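Local coordinates for protein beta-N-acetylhexosaminidase (Thermotoga neapolitana, PDB 5BZA) that probably hydrolyses terminal non-reducing N-acetyl-D-hexosamine residues from N-acetyl-beta-D-hexosaminides, as a metal-binding member of glycosyl hydrolase family 3, at residues Asp47-Leu52 with Arg319-Leu324; Phe58-Asp63 with Gly107-Phe112; Asp394-Leu399 with Ser419-Arg424. All blocks are in the same frame, centred on the assembly; numbering follows the deposited sequence.

Contact 1 of 3, residues Asp47-Leu52 with Arg319-Leu324; sequences DFMNFL and RFNSGL
The carboxamide of Asn321 bonds at both ends, one to helix 42-54 and the other to the turn that leads into helix 323-331. ND2 donates to Met49 O at 3.1 Å, approaching from above the carbonyl plane along a bent path, with an N-H...O angle of 141°. The opposite end turns back on its own chain: OD1 accepts from Gly323 N at 2.9 Å, a capping bond. With CG anti to the backbone N (chi1 -168°), the amide lies obliquely across the Met49 side chain. Met49 CB presses against Asn321 OD1 at 3.1 Å, and bends at chi2 and chi3 curl its methyl back, setting CE 3.6 Å from the same OD1. A capping oxygen is thus packed against thioether-chain carbons as well as bonded to an amide N-H. An alanine in place of Asn321 has neither the oxygen that caps Gly323 N nor the N-H that ties to Met49 O, and would probably loosen the turn against helix 42-54. The backbones themselves come close, with Asn50 CA only 3.9 Å from Gly323 CA. Glycine is what permits this, since a CB at that position would collide with Asn50 N and Met49 C. Beside it, Asn50 lays its CB against Gly323 O, while Asn50 ND2 reaches Glu327, a cadmium ligand, through a weak hydrogen bond. In the next shell, Ser322 OG is hydrogen-bonded to Leu106 O, which anchors the turn to the end of helix 89-106. Helix 42-54, between barrel strands 31-34 and 59-62 in the chain, meets an Asn-capped turn that follows helix 299-314, with Met49 packed on Ile34 and Phe48 and Leu52 on Val32 of strand 31-34; Ser322 and Leu324 pack against Met98 and Tyr95 of the second subunit.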
ATOM      1  N   ASP B  47       9.986   5.393 -10.554  1.00 10.46           N
ATOM      2  CA  ASP B  47      11.095   5.818 -11.379  1.00  8.46           C
ATOM      3  C   ASP B  47      12.221   6.424 -10.511  1.00  9.70           C
ATOM      4  O   ASP B  47      13.417   6.202 -10.782  1.00 11.77           O
ATOM      5  CB  ASP B  47      10.640   6.819 -12.450  1.00 11.12           C
ATOM      6  CG  ASP B  47      11.726   7.066 -13.525  1.00 14.17           C
ATOM      7  OD1 ASP B  47      12.505   6.124 -13.836  1.00 13.38           O
ATOM      8  OD2 ASP B  47      11.817   8.195 -14.063  1.00 16.89           O
ATOM      9  N   PHE B  48      11.856   7.197  -9.481  1.00 10.91           N
ATOM     10  CA  PHE B  48      12.840   7.745  -8.505  1.00 10.66           C
ATOM     11  C   PHE B  48      13.598   6.600  -7.797  1.00 10.03           C
ATOM     12  O   PHE B  48      14.826   6.597  -7.765  1.00  7.96           O
ATOM     13  CB  PHE B  48      12.114   8.645  -7.482  1.00  8.55           C
ATOM     14  CG  PHE B  48      13.014   9.580  -6.679  1.00 11.96           C
ATOM     15  CD1 PHE B  48      14.366   9.708  -6.952  1.00  9.12           C
ATOM     16  CD2 PHE B  48      12.454  10.378  -5.673  1.00 10.15           C
ATOM     17  CE1 PHE B  48      15.159  10.607  -6.234  1.00  9.74           C
ATOM     18  CE2 PHE B  48      13.221  11.273  -4.953  1.00  8.26           C
ATOM     19  CZ  PHE B  48      14.582  11.388  -5.226  1.00  9.91           C
ATOM     20  N   MET B  49      12.879   5.615  -7.248  1.00  6.49           N
ATOM     21  CA  MET B  49      13.552   4.475  -6.612  1.00 11.73           C
ATOM     22  C   MET B  49      14.536   3.772  -7.583  1.00 12.66           C
ATOM     23  O   MET B  49      15.653   3.389  -7.196  1.00 13.91           O
ATOM     24  CB  MET B  49      12.537   3.456  -6.092  1.00  9.21           C
ATOM     25  CG  MET B  49      11.741   3.965  -4.944  1.00 14.89           C
ATOM     26  SD  MET B  49      12.679   4.544  -3.479  1.00 13.56           S
ATOM     27  CE  MET B  49      13.526   3.060  -2.976  1.00 12.01           C
ATOM     28  N   ASN B  50      14.127   3.628  -8.842  1.00 12.53           N
ATOM     29  CA  ASN B  50      15.007   3.049  -9.855  1.00 15.70           C
ATOM     30  C   ASN B  50      16.269   3.929 -10.084  1.00 13.90           C
ATOM     31  O   ASN B  50      17.397   3.440 -10.155  1.00  7.60           O
ATOM     32  CB  ASN B  50      14.226   2.849 -11.175  1.00 15.07           C
ATOM     33  CG  ASN B  50      14.966   2.002 -12.164  1.00 15.53           C
ATOM     34  OD1 ASN B  50      15.524   0.964 -11.807  1.00 25.86           O
ATOM     35  ND2 ASN B  50      14.942   2.401 -13.424  1.00 22.01           N
ATOM     36  N   PHE B  51      16.065   5.232 -10.239  1.00 14.53           N
ATOM     37  CA  PHE B  51      17.179   6.164 -10.280  1.00 14.14           C
ATOM     38  C   PHE B  51      18.111   6.017  -9.045  1.00 16.38           C
ATOM     39  O   PHE B  51      19.353   6.003  -9.186  1.00 15.22           O
ATOM     40  CB  PHE B  51      16.664   7.596 -10.409  1.00 13.35           C
ATOM     41  CG  PHE B  51      17.746   8.620 -10.396  1.00 14.50           C
ATOM     42  CD1 PHE B  51      18.454   8.911 -11.547  1.00 15.76           C
ATOM     43  CD2 PHE B  51      18.081   9.274  -9.208  1.00 17.07           C
ATOM     44  CE1 PHE B  51      19.470   9.846 -11.525  1.00 17.82           C
ATOM     45  CE2 PHE B  51      19.098  10.220  -9.171  1.00 18.03           C
ATOM     46  CZ  PHE B  51      19.796  10.509 -10.329  1.00 19.85           C
ATOM     47  N   LEU B  52      17.541   5.911  -7.845  1.00 12.83           N
ATOM     48  CA  LEU B  52      18.382   5.867  -6.642  1.00 13.77           C
ATOM     49  C   LEU B  52      19.224   4.603  -6.620  1.00 15.25           C
ATOM     50  O   LEU B  52      20.396   4.652  -6.235  1.00 14.88           O
ATOM     51  CB  LEU B  52      17.530   5.963  -5.369  1.00 13.19           C
ATOM     52  CG  LEU B  52      16.831   7.320  -5.178  1.00 13.11           C
ATOM     53  CD1 LEU B  52      15.826   7.291  -4.002  1.00 10.76           C
ATOM     54  CD2 LEU B  52      17.867   8.392  -5.001  1.00 10.21           C
ATOM     55  N   ARG B 319      18.308  -5.628  -0.103  1.00 50.48           N
ATOM     56  CA  ARG B 319      18.056  -6.361  -1.359  1.00 45.58           C
ATOM     57  C   ARG B 319      16.796  -5.893  -2.084  1.00 42.17           C
ATOM     58  O   ARG B 319      16.541  -6.280  -3.248  1.00 39.23           O
ATOM     59  CB  ARG B 319      18.028  -7.885  -1.092  1.00 48.89           C
ATOM     60  CG  ARG B 319      16.792  -8.488  -0.388  1.00 48.19           C
ATOM     61  CD  ARG B 319      17.079  -9.996  -0.085  1.00 47.72           C
ATOM     62  NE  ARG B 319      16.191 -10.511   0.963  1.00 50.22           N
ATOM     63  CZ  ARG B 319      16.361 -10.248   2.266  1.00 48.79           C
ATOM     64  NH1 ARG B 319      17.309  -9.389   2.655  1.00 52.10           N
ATOM     65  NH2 ARG B 319      15.532 -10.760   3.180  1.00 43.66           N
ATOM     66  N   PHE B 320      16.016  -5.046  -1.412  1.00 37.39           N
ATOM     67  CA  PHE B 320      14.721  -4.633  -1.967  1.00 30.49           C
ATOM     68  C   PHE B 320      14.682  -3.203  -2.510  1.00 28.27           C
ATOM     69  O   PHE B 320      15.034  -2.223  -1.807  1.00 26.18           O
ATOM     70  CB  PHE B 320      13.616  -4.821  -0.917  1.00 24.76           C
ATOM     71  CG  PHE B 320      13.471  -6.238  -0.465  1.00 25.53           C
ATOM     72  CD1 PHE B 320      12.972  -7.204  -1.336  1.00 30.49           C
ATOM     73  CD2 PHE B 320      13.833  -6.614   0.814  1.00 27.57           C
ATOM     74  CE1 PHE B 320      12.834  -8.519  -0.936  1.00 32.03           C
ATOM     75  CE2 PHE B 320      13.700  -7.928   1.228  1.00 29.77           C
ATOM     76  CZ  PHE B 320      13.203  -8.884   0.344  1.00 33.01           C
ATOM     77  N   ASN B 321      14.226  -3.082  -3.752  1.00 21.92           N
ATOM     78  CA  ASN B 321      13.953  -1.767  -4.316  1.00 20.00           C
ATOM     79  C   ASN B 321      12.807  -1.860  -5.355  1.00 17.79           C
ATOM     80  O   ASN B 321      12.985  -2.448  -6.413  1.00 16.52           O
ATOM     81  CB  ASN B 321      15.236  -1.179  -4.926  1.00 20.62           C
ATOM     82  CG  ASN B 321      15.105   0.289  -5.275  1.00 17.80           C
ATOM     83  OD1 ASN B 321      14.055   0.735  -5.653  1.00 20.63           O
ATOM     84  ND2 ASN B 321      16.184   1.031  -5.179  1.00 21.69           N
ATOM     85  N   SER B 322      11.642  -1.281  -5.028  1.00 14.16           N
ATOM     86  CA  SER B 322      10.456  -1.317  -5.884  1.00 12.93           C
ATOM     87  C   SER B 322      10.683  -0.624  -7.259  1.00 11.40           C
ATOM     88  O   SER B 322       9.835  -0.688  -8.154  1.00  9.54           O
ATOM     89  CB  SER B 322       9.251  -0.737  -5.132  1.00  9.47           C
ATOM     90  OG  SER B 322       9.404   0.645  -4.780  1.00 10.78           O
ATOM     91  N   GLY B 323      11.848  -0.013  -7.446  1.00 10.97           N
ATOM     92  CA  GLY B 323      12.193   0.558  -8.734  1.00 10.51           C
ATOM     93  C   GLY B 323      12.338  -0.458  -9.875  1.00 13.82           C
ATOM     94  O   GLY B 323      12.423  -0.099 -11.055  1.00 12.87           O
ATOM     95  N   LEU B 324      12.413  -1.729  -9.517  1.00 15.41           N
ATOM     96  CA  LEU B 324      12.443  -2.802 -10.490  1.00 16.97           C
ATOM     97  C   LEU B 324      11.217  -2.672 -11.395  1.00 12.43           C
ATOM     98  O   LEU B 324      11.271  -2.985 -12.602  1.00 12.12           O
ATOM     99  CB  LEU B 324      12.490  -4.170  -9.777  1.00 14.46           C
ATOM    100  CG  LEU B 324      11.238  -4.589  -9.005  1.00 15.60           C
ATOM    101  CD1 LEU B 324      10.236  -5.465  -9.853  1.00 13.31           C
ATOM    102  CD2 LEU B 324      11.620  -5.236  -7.663  1.00 15.00           C
TER

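Contact 2 of 3, residues Phe58-Asp63 with Gly107-Phe112; sequences FIVSSD and GFNMVF
A chi1 of 45° holds Asn109 CG in the crowded position between the backbone N and the carbonyl carbon, and so swings the amide across to the edge of the neighbouring strand. There OD1 accepts from Val60 N at 2.8 Å, the donor lying above its carbonyl plane, while ND2 gives a longer bond, 3.3 Å, to Phe58 O, in the plane of that carbonyl. Val60 O in turn is gripped by two N-H groups, Asn109 N at 2.9 Å and Met110 N at 3.0 Å. In Ser61 the anti chi1 (-164°) sends OG over one face of the Phe112 ring, 3.3 Å from CD1, with Ser61 CB making a CH-pi contact on that face; Ser61 OG also donates a weak bond to Met110 O. Strands 59-62 and 110-111 are parallel neighbours joined through helix 89-106, a beta-alpha-beta crossover of the eight-stranded TIM barrel. The returning helix ends in a Schellman motif at Gly107, whose positive phi of 123° suits a residue without CB. Further along, Phe112 N meets Ser62 O nearly along the C=O axis, and Asp63 OD1 sits at the edge of the Phe112 ring, 3.3 Å from CD2. Ser62 OG and Met110 O share a water, which donates to the carbonyl. Apolar packing flanks these bonds: Ile59 CG2 touches Met110 CE, and the side chains of Val60 and Phe108 cross at about a right angle, with Val60 CG1 3.6 Å from Phe108 CD1. Phe10 of strand 9-13 closes on Ile59, Ser61 and Met110, and Lys160 NZ is hydrogen-bonded to Phe112 O.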
ATOM      1  N   PHE B  58      22.235   5.574  -0.630  1.00 11.12           N
ATOM      2  CA  PHE B  58      21.492   6.676  -0.065  1.00  8.66           C
ATOM      3  C   PHE B  58      20.767   6.169   1.168  1.00 10.60           C
ATOM      4  O   PHE B  58      20.339   5.022   1.192  1.00 10.17           O
ATOM      5  CB  PHE B  58      20.454   7.240  -1.028  1.00  7.85           C
ATOM      6  CG  PHE B  58      21.000   7.700  -2.335  1.00 10.60           C
ATOM      7  CD1 PHE B  58      21.075   6.809  -3.431  1.00 12.85           C
ATOM      8  CD2 PHE B  58      21.384   9.034  -2.507  1.00  8.18           C
ATOM      9  CE1 PHE B  58      21.536   7.243  -4.667  1.00 11.76           C
ATOM     10  CE2 PHE B  58      21.849   9.479  -3.726  1.00 10.41           C
ATOM     11  CZ  PHE B  58      21.929   8.583  -4.830  1.00 12.93           C
ATOM     12  N   ILE B  59      20.607   7.035   2.168  1.00  8.98           N
ATOM     13  CA  ILE B  59      19.619   6.851   3.211  1.00  9.49           C
ATOM     14  C   ILE B  59      18.304   7.392   2.654  1.00 10.42           C
ATOM     15  O   ILE B  59      18.243   8.572   2.262  1.00  8.82           O
ATOM     16  CB  ILE B  59      20.002   7.612   4.522  1.00 10.10           C
ATOM     17  CG1 ILE B  59      21.411   7.207   4.955  1.00 12.34           C
ATOM     18  CG2 ILE B  59      18.972   7.322   5.628  1.00  6.86           C
ATOM     19  CD1 ILE B  59      21.987   8.069   6.028  1.00 10.38           C
ATOM     20  N   VAL B  60      17.270   6.542   2.611  1.00 10.73           N
ATOM     21  CA  VAL B  60      15.990   6.887   1.995  1.00 10.24           C
ATOM     22  C   VAL B  60      14.903   6.855   3.051  1.00 10.35           C
ATOM     23  O   VAL B  60      14.694   5.811   3.697  1.00 11.40           O
ATOM     24  CB  VAL B  60      15.574   5.900   0.826  1.00 10.33           C
ATOM     25  CG1 VAL B  60      14.208   6.298   0.211  1.00  7.35           C
ATOM     26  CG2 VAL B  60      16.656   5.839  -0.247  1.00 10.15           C
ATOM     27  N   SER B  61      14.200   7.978   3.224  1.00  7.31           N
ATOM     28  CA  SER B  61      13.328   8.113   4.361  1.00  7.59           C
ATOM     29  C   SER B  61      11.959   8.679   3.960  1.00  8.72           C
ATOM     30  O   SER B  61      11.795   9.278   2.883  1.00  8.65           O
ATOM     31  CB  SER B  61      14.007   9.037   5.411  1.00  7.67           C
ATOM     32  OG  SER B  61      13.364   8.901   6.657  1.00  6.22           O
ATOM     33  N   SER B  62      10.988   8.528   4.856  1.00  9.10           N
ATOM     34  CA  SER B  62       9.684   9.167   4.720  1.00  9.92           C
ATOM     35  C   SER B  62       9.238   9.731   6.065  1.00 11.92           C
ATOM     36  O   SER B  62       9.816   9.379   7.119  1.00 10.09           O
ATOM     37  CB  SER B  62       8.640   8.170   4.235  1.00  8.08           C
ATOM     38  OG  SER B  62       8.284   7.332   5.332  1.00  7.35           O
ATOM     39  N   ASP B  63       8.170  10.531   6.030  1.00  9.68           N
ATOM     40  CA  ASP B  63       7.528  11.011   7.250  1.00 11.63           C
ATOM     41  C   ASP B  63       6.320  10.165   7.627  1.00  9.87           C
ATOM     42  O   ASP B  63       5.356  10.678   8.211  1.00  9.41           O
ATOM     43  CB  ASP B  63       7.053  12.468   7.123  1.00 11.47           C
ATOM     44  CG  ASP B  63       8.180  13.463   7.113  1.00 13.18           C
ATOM     45  OD1 ASP B  63       9.211  13.195   7.749  1.00 11.51           O
ATOM     46  OD2 ASP B  63       8.002  14.544   6.504  1.00 15.07           O
ATOM     47  N   GLY B 107      11.916  -0.137  -0.578  1.00 12.45           N
ATOM     48  CA  GLY B 107      13.204   0.482  -0.799  1.00 10.98           C
ATOM     49  C   GLY B 107      13.553   1.571   0.231  1.00 11.06           C
ATOM     50  O   GLY B 107      14.635   2.138   0.148  1.00 11.50           O
ATOM     51  N   PHE B 108      12.674   1.881   1.186  1.00 10.09           N
ATOM     52  CA  PHE B 108      13.054   2.840   2.252  1.00  8.77           C
ATOM     53  C   PHE B 108      14.060   2.165   3.225  1.00 13.05           C
ATOM     54  O   PHE B 108      14.130   0.944   3.279  1.00 10.64           O
ATOM     55  CB  PHE B 108      11.805   3.350   2.991  1.00  7.24           C
ATOM     56  CG  PHE B 108      10.940   4.265   2.156  1.00  9.16           C
ATOM     57  CD1 PHE B 108      11.179   5.644   2.117  1.00  9.76           C
ATOM     58  CD2 PHE B 108       9.923   3.726   1.335  1.00 10.34           C
ATOM     59  CE1 PHE B 108      10.378   6.497   1.327  1.00  9.55           C
ATOM     60  CE2 PHE B 108       9.123   4.548   0.524  1.00  8.54           C
ATOM     61  CZ  PHE B 108       9.351   5.938   0.517  1.00  8.33           C
ATOM     62  N   ASN B 109      14.933   2.916   3.893  1.00 11.96           N
ATOM     63  CA  ASN B 109      15.712   2.291   4.971  1.00 11.59           C
ATOM     64  C   ASN B 109      15.753   3.119   6.268  1.00 11.23           C
ATOM     65  O   ASN B 109      16.338   2.693   7.275  1.00  8.33           O
ATOM     66  CB  ASN B 109      17.139   1.984   4.495  1.00 14.50           C
ATOM     67  CG  ASN B 109      17.756   3.124   3.734  1.00 16.32           C
ATOM     68  OD1 ASN B 109      17.717   4.271   4.185  1.00 13.06           O
ATOM     69  ND2 ASN B 109      18.348   2.823   2.561  1.00 18.24           N
ATOM     70  N   MET B 110      15.023   4.234   6.284  1.00 12.84           N
ATOM     71  CA  MET B 110      14.895   5.048   7.489  1.00  8.94           C
ATOM     72  C   MET B 110      13.463   5.536   7.518  1.00 10.32           C
ATOM     73  O   MET B 110      12.821   5.624   6.484  1.00  6.23           O
ATOM     74  CB  MET B 110      15.880   6.228   7.492  1.00  6.88           C
ATOM     75  CG  MET B 110      15.803   7.114   8.761  1.00 10.72           C
ATOM     76  SD  MET B 110      17.126   8.357   8.861  1.00  8.17           S
ATOM     77  CE  MET B 110      18.505   7.315   9.358  1.00  5.96           C
ATOM     78  N   VAL B 111      12.952   5.804   8.706  1.00  9.48           N
ATOM     79  CA  VAL B 111      11.710   6.502   8.853  1.00  7.14           C
ATOM     80  C   VAL B 111      11.923   7.646   9.880  1.00  9.63           C
ATOM     81  O   VAL B 111      12.580   7.489  10.912  1.00  7.57           O
ATOM     82  CB  VAL B 111      10.589   5.547   9.292  1.00  6.87           C
ATOM     83  CG1 VAL B 111      10.870   4.997  10.721  1.00  9.04           C
ATOM     84  CG2 VAL B 111       9.218   6.222   9.172  1.00  7.45           C
ATOM     85  N   PHE B 112      11.343   8.802   9.581  1.00 10.09           N
ATOM     86  CA  PHE B 112      11.411   9.935  10.488  1.00  9.63           C
ATOM     87  C   PHE B 112      10.279   9.742  11.501  1.00  9.56           C
ATOM     88  O   PHE B 112       9.293  10.492  11.502  1.00  7.67           O
ATOM     89  CB  PHE B 112      11.305  11.258   9.723  1.00  7.17           C
ATOM     90  CG  PHE B 112      12.525  11.576   8.893  1.00  7.14           C
ATOM     91  CD1 PHE B 112      13.728  10.973   9.149  1.00  7.31           C
ATOM     92  CD2 PHE B 112      12.468  12.522   7.875  1.00  9.06           C
ATOM     93  CE1 PHE B 112      14.879  11.290   8.410  1.00  6.74           C
ATOM     94  CE2 PHE B 112      13.617  12.844   7.120  1.00  8.26           C
ATOM     95  CZ  PHE B 112      14.827  12.210   7.393  1.00  7.81           C
TER
HETATM   96  O   HOH W   1      10.096   5.391   5.606  1.00 12.84           O

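Contact 3 of 3, residues Asp394-Leu399 with Ser419-Arg424; sequences DVDGEL and SLPSDR. With CD (cadmium ion), chain T.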
ATOM      1  N   ASP B 394     -12.428  11.690 -36.832  1.00 42.47           N
ATOM      2  CA  ASP B 394     -11.238  12.196 -37.505  1.00 41.35           C
ATOM      3  C   ASP B 394     -10.791  13.454 -36.760  1.00 41.02           C
ATOM      4  O   ASP B 394     -11.608  14.150 -36.140  1.00 40.64           O
ATOM      5  CB  ASP B 394     -11.448  12.492 -38.991  1.00 43.59           C
ATOM      6  CG  ASP B 394     -10.109  12.657 -39.732  1.00 50.01           C
ATOM      7  OD1 ASP B 394      -9.467  11.612 -40.018  1.00 47.30           O
ATOM      8  OD2 ASP B 394      -9.675  13.810 -39.983  1.00 50.07           O
ATOM      9  N   VAL B 395      -9.489  13.710 -36.750  1.00 36.23           N
ATOM     10  CA  VAL B 395      -9.004  14.948 -36.161  1.00 35.27           C
ATOM     11  C   VAL B 395      -7.619  15.253 -36.713  1.00 35.83           C
ATOM     12  O   VAL B 395      -7.025  14.436 -37.408  1.00 37.22           O
ATOM     13  CB  VAL B 395      -8.981  14.867 -34.616  1.00 36.86           C
ATOM     14  CG1 VAL B 395      -7.833  13.985 -34.137  1.00 33.04           C
ATOM     15  CG2 VAL B 395      -8.913  16.283 -33.986  1.00 43.11           C
ATOM     16  N   ASP B 396      -7.124  16.453 -36.448  1.00 32.35           N
ATOM     17  CA  ASP B 396      -5.825  16.811 -36.954  1.00 28.53           C
ATOM     18  C   ASP B 396      -5.216  17.686 -35.872  1.00 31.01           C
ATOM     19  O   ASP B 396      -5.897  18.102 -34.935  1.00 30.44           O
ATOM     20  CB  ASP B 396      -5.892  17.555 -38.281  1.00 31.90           C
ATOM     21  CG  ASP B 396      -4.568  17.526 -39.020  1.00 35.96           C
ATOM     22  OD1 ASP B 396      -3.630  16.847 -38.530  1.00 36.79           O
ATOM     23  OD2 ASP B 396      -4.440  18.224 -40.055  1.00 38.61           O
ATOM     24  N   GLY B 397      -3.914  17.899 -35.975  1.00 28.15           N
ATOM     25  CA  GLY B 397      -3.162  18.647 -34.997  1.00 22.79           C
ATOM     26  C   GLY B 397      -1.741  18.571 -35.495  1.00 25.19           C
ATOM     27  O   GLY B 397      -1.448  17.951 -36.534  1.00 22.41           O
ATOM     28  N   GLU B 398      -0.842  19.214 -34.775  1.00 22.03           N
ATOM     29  CA  GLU B 398       0.545  19.222 -35.199  1.00 24.04           C
ATOM     30  C   GLU B 398       1.166  17.867 -34.899  1.00 21.81           C
ATOM     31  O   GLU B 398       2.108  17.423 -35.573  1.00 22.48           O
ATOM     32  CB  GLU B 398       1.287  20.329 -34.480  1.00 21.40           C
ATOM     33  CG  GLU B 398       0.505  21.593 -34.495  1.00 21.36           C
ATOM     34  CD  GLU B 398       1.144  22.635 -33.603  1.00 25.63           C
ATOM     35  OE1 GLU B 398       2.216  22.347 -33.021  1.00 27.13           O
ATOM     36  OE2 GLU B 398       0.563  23.721 -33.482  1.00 24.59           O
ATOM     37  N   LEU B 399       0.639  17.224 -33.859  1.00 18.24           N
ATOM     38  CA  LEU B 399       1.089  15.896 -33.459  1.00 15.30           C
ATOM     39  C   LEU B 399      -0.054  15.237 -32.781  1.00 17.44           C
ATOM     40  O   LEU B 399      -0.725  15.852 -31.953  1.00 14.99           O
ATOM     41  CB  LEU B 399       2.305  15.955 -32.539  1.00 17.86           C
ATOM     42  CG  LEU B 399       3.113  14.684 -32.210  1.00 19.07           C
ATOM     43  CD1 LEU B 399       3.595  13.943 -33.465  1.00 17.66           C
ATOM     44  CD2 LEU B 399       4.328  15.079 -31.347  1.00 21.66           C
ATOM     45  N   SER B 419      -7.434   6.306 -40.501  1.00 26.53           N
ATOM     46  CA  SER B 419      -7.764   7.599 -41.120  1.00 27.07           C
ATOM     47  C   SER B 419      -6.891   8.752 -40.630  1.00 28.24           C
ATOM     48  O   SER B 419      -6.755   9.768 -41.325  1.00 29.88           O
ATOM     49  CB  SER B 419      -9.226   7.984 -40.856  1.00 33.45           C
ATOM     50  OG  SER B 419     -10.115   6.901 -41.051  1.00 35.63           O
ATOM     51  N   LEU B 420      -6.335   8.629 -39.421  1.00 27.73           N
ATOM     52  CA  LEU B 420      -5.529   9.712 -38.864  1.00 24.93           C
ATOM     53  C   LEU B 420      -4.288   9.966 -39.752  1.00 23.29           C
ATOM     54  O   LEU B 420      -3.759   9.053 -40.399  1.00 23.35           O
ATOM     55  CB  LEU B 420      -5.122   9.389 -37.415  1.00 23.00           C
ATOM     56  CG  LEU B 420      -6.305   9.170 -36.457  1.00 21.90           C
ATOM     57  CD1 LEU B 420      -5.841   8.665 -35.094  1.00 18.11           C
ATOM     58  CD2 LEU B 420      -7.210  10.402 -36.338  1.00 23.01           C
ATOM     59  N   PRO B 421      -3.854  11.225 -39.831  1.00 22.08           N
ATOM     60  CA  PRO B 421      -2.723  11.595 -40.690  1.00 22.84           C
ATOM     61  C   PRO B 421      -1.457  10.847 -40.314  1.00 21.90           C
ATOM     62  O   PRO B 421      -0.865  11.073 -39.248  1.00 24.44           O
ATOM     63  CB  PRO B 421      -2.568  13.100 -40.451  1.00 21.27           C
ATOM     64  CG  PRO B 421      -3.345  13.396 -39.219  1.00 28.86           C
ATOM     65  CD  PRO B 421      -4.439  12.384 -39.135  1.00 26.15           C
ATOM     66  N   SER B 422      -1.040   9.952 -41.186  1.00 19.16           N
ATOM     67  CA  SER B 422       0.129   9.129 -40.941  1.00 23.55           C
ATOM     68  C   SER B 422       1.409   9.927 -40.686  1.00 20.54           C
ATOM     69  O   SER B 422       2.341   9.454 -40.040  1.00 21.84           O
ATOM     70  CB  SER B 422       0.337   8.203 -42.152  1.00 24.13           C
ATOM     71  OG  SER B 422       1.685   7.762 -42.231  1.00 27.17           O
ATOM     72  N   ASP B 423       1.460  11.142 -41.186  1.00 22.58           N
ATOM     73  CA  ASP B 423       2.681  11.916 -41.080  1.00 27.11           C
ATOM     74  C   ASP B 423       2.916  12.478 -39.649  1.00 26.64           C
ATOM     75  O   ASP B 423       4.035  12.822 -39.250  1.00 20.60           O
ATOM     76  CB  ASP B 423       2.640  13.037 -42.100  1.00 25.92           C
ATOM     77  CG  ASP B 423       3.958  13.202 -42.808  1.00 40.98           C
ATOM     78  OD1 ASP B 423       4.600  12.164 -43.085  1.00 45.75           O
ATOM     79  OD2 ASP B 423       4.361  14.358 -43.082  1.00 50.14           O
ATOM     80  N   ARG B 424       1.856  12.551 -38.860  1.00 24.16           N
ATOM     81  CA  ARG B 424       1.987  13.260 -37.609  1.00 21.17           C
ATOM     82  C   ARG B 424       1.148  12.568 -36.524  1.00 21.99           C
ATOM     83  O   ARG B 424       0.699  13.195 -35.539  1.00 23.91           O
ATOM     84  CB  ARG B 424       1.606  14.723 -37.820  1.00 20.38           C
ATOM     85  CG  ARG B 424       0.286  14.930 -38.527  1.00 26.66           C
ATOM     86  CD  ARG B 424       0.065  16.386 -38.925  1.00 29.11           C
ATOM     87  NE  ARG B 424      -1.230  16.547 -39.584  1.00 31.55           N
ATOM     88  CZ  ARG B 424      -1.441  16.385 -40.886  1.00 32.33           C
ATOM     89  NH1 ARG B 424      -0.421  16.089 -41.685  1.00 30.95           N
ATOM     90  NH2 ARG B 424      -2.670  16.533 -41.376  1.00 35.04           N
TER
HETATM   91 CD    CD T 508       2.587  24.890 -32.068  1.00 26.81          CD
HETATM   92  O   HOH W   2       4.751  24.583 -33.159  1.00 12.84           O
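Arg424 starts from a chi1 of 50°, with CG in the crowded position between the backbone N and the carbonyl carbon, and then runs extended to NE alongside the backbone of 396-398. Its CB packs 3.5 Å from Glu398 O, whose hydrogen bond comes from Arg345. One step on, CD rests 3.2 Å from Gly397 O. NE reaches Asp396 OD1 at 2.6 Å, in the guanidinium plane and on the syn lone pair of that oxygen. NH2 takes the other oxygen, Asp396 OD2, at 2.8 Å, meeting it from above the carboxylate plane. The result is a side-on, two-nitrogen salt bridge, though the carboxylate and guanidinium planes are turned 43° apart. Over the centre of one guanidinium face sits CB of Pro421, and CG of this proline touches Asp396 OD1. Pro421 and Arg424 are the ends of a type I turn closed by Arg424 N to Pro421 O. This turn leads from helix 411-418 into strand 425-429, beside the loop that enters its parallel neighbour 399-404, so the bridge clasps the two entrances of a beta-alpha-beta unit in the C-terminal domain. Asp396 OD1 receives a weak bond from Gly397 N too, which should steady the carboxylate. Deeper down, Leu420 CD2 approaches Val395 CG1 at 4.3 Å, and Leu399 CD1 touches Arg424 O. The CB of Glu398 leaves the backbone away from the 419-424 turn, and its OE1 and OE2 each hold a cadmium ion at 2.7 Å, with a water and Glu346 as further ligands.

How the contacts relate
Contacts 1 and 2 adjoin, contact 2 between two barrel strands and contact 1 where a barrel helix meets the 319-324 turn; their centres are about 13 Å apart, and contact 2 is nested in the chain loop closed by contact 1. They touch directly: Met49 CE packs on Gly107 CA at 3.4 Å, so the methionine beside the Asn321 cap also abuts the glycine that follows helix 89-106, and Leu52 CD1 meets Val60 CG2. Contact 3 stands apart in the C-terminal domain, its centre about 37 Å from that of contact 1 and about 46 Å from that of contact 2. Only contact 3 includes a metal ligand, Glu398; the side chains of Asn50 in contact 1 and Asp63 in contact 2 lie about 5 Å and about 7 Å from bound cadmium ions.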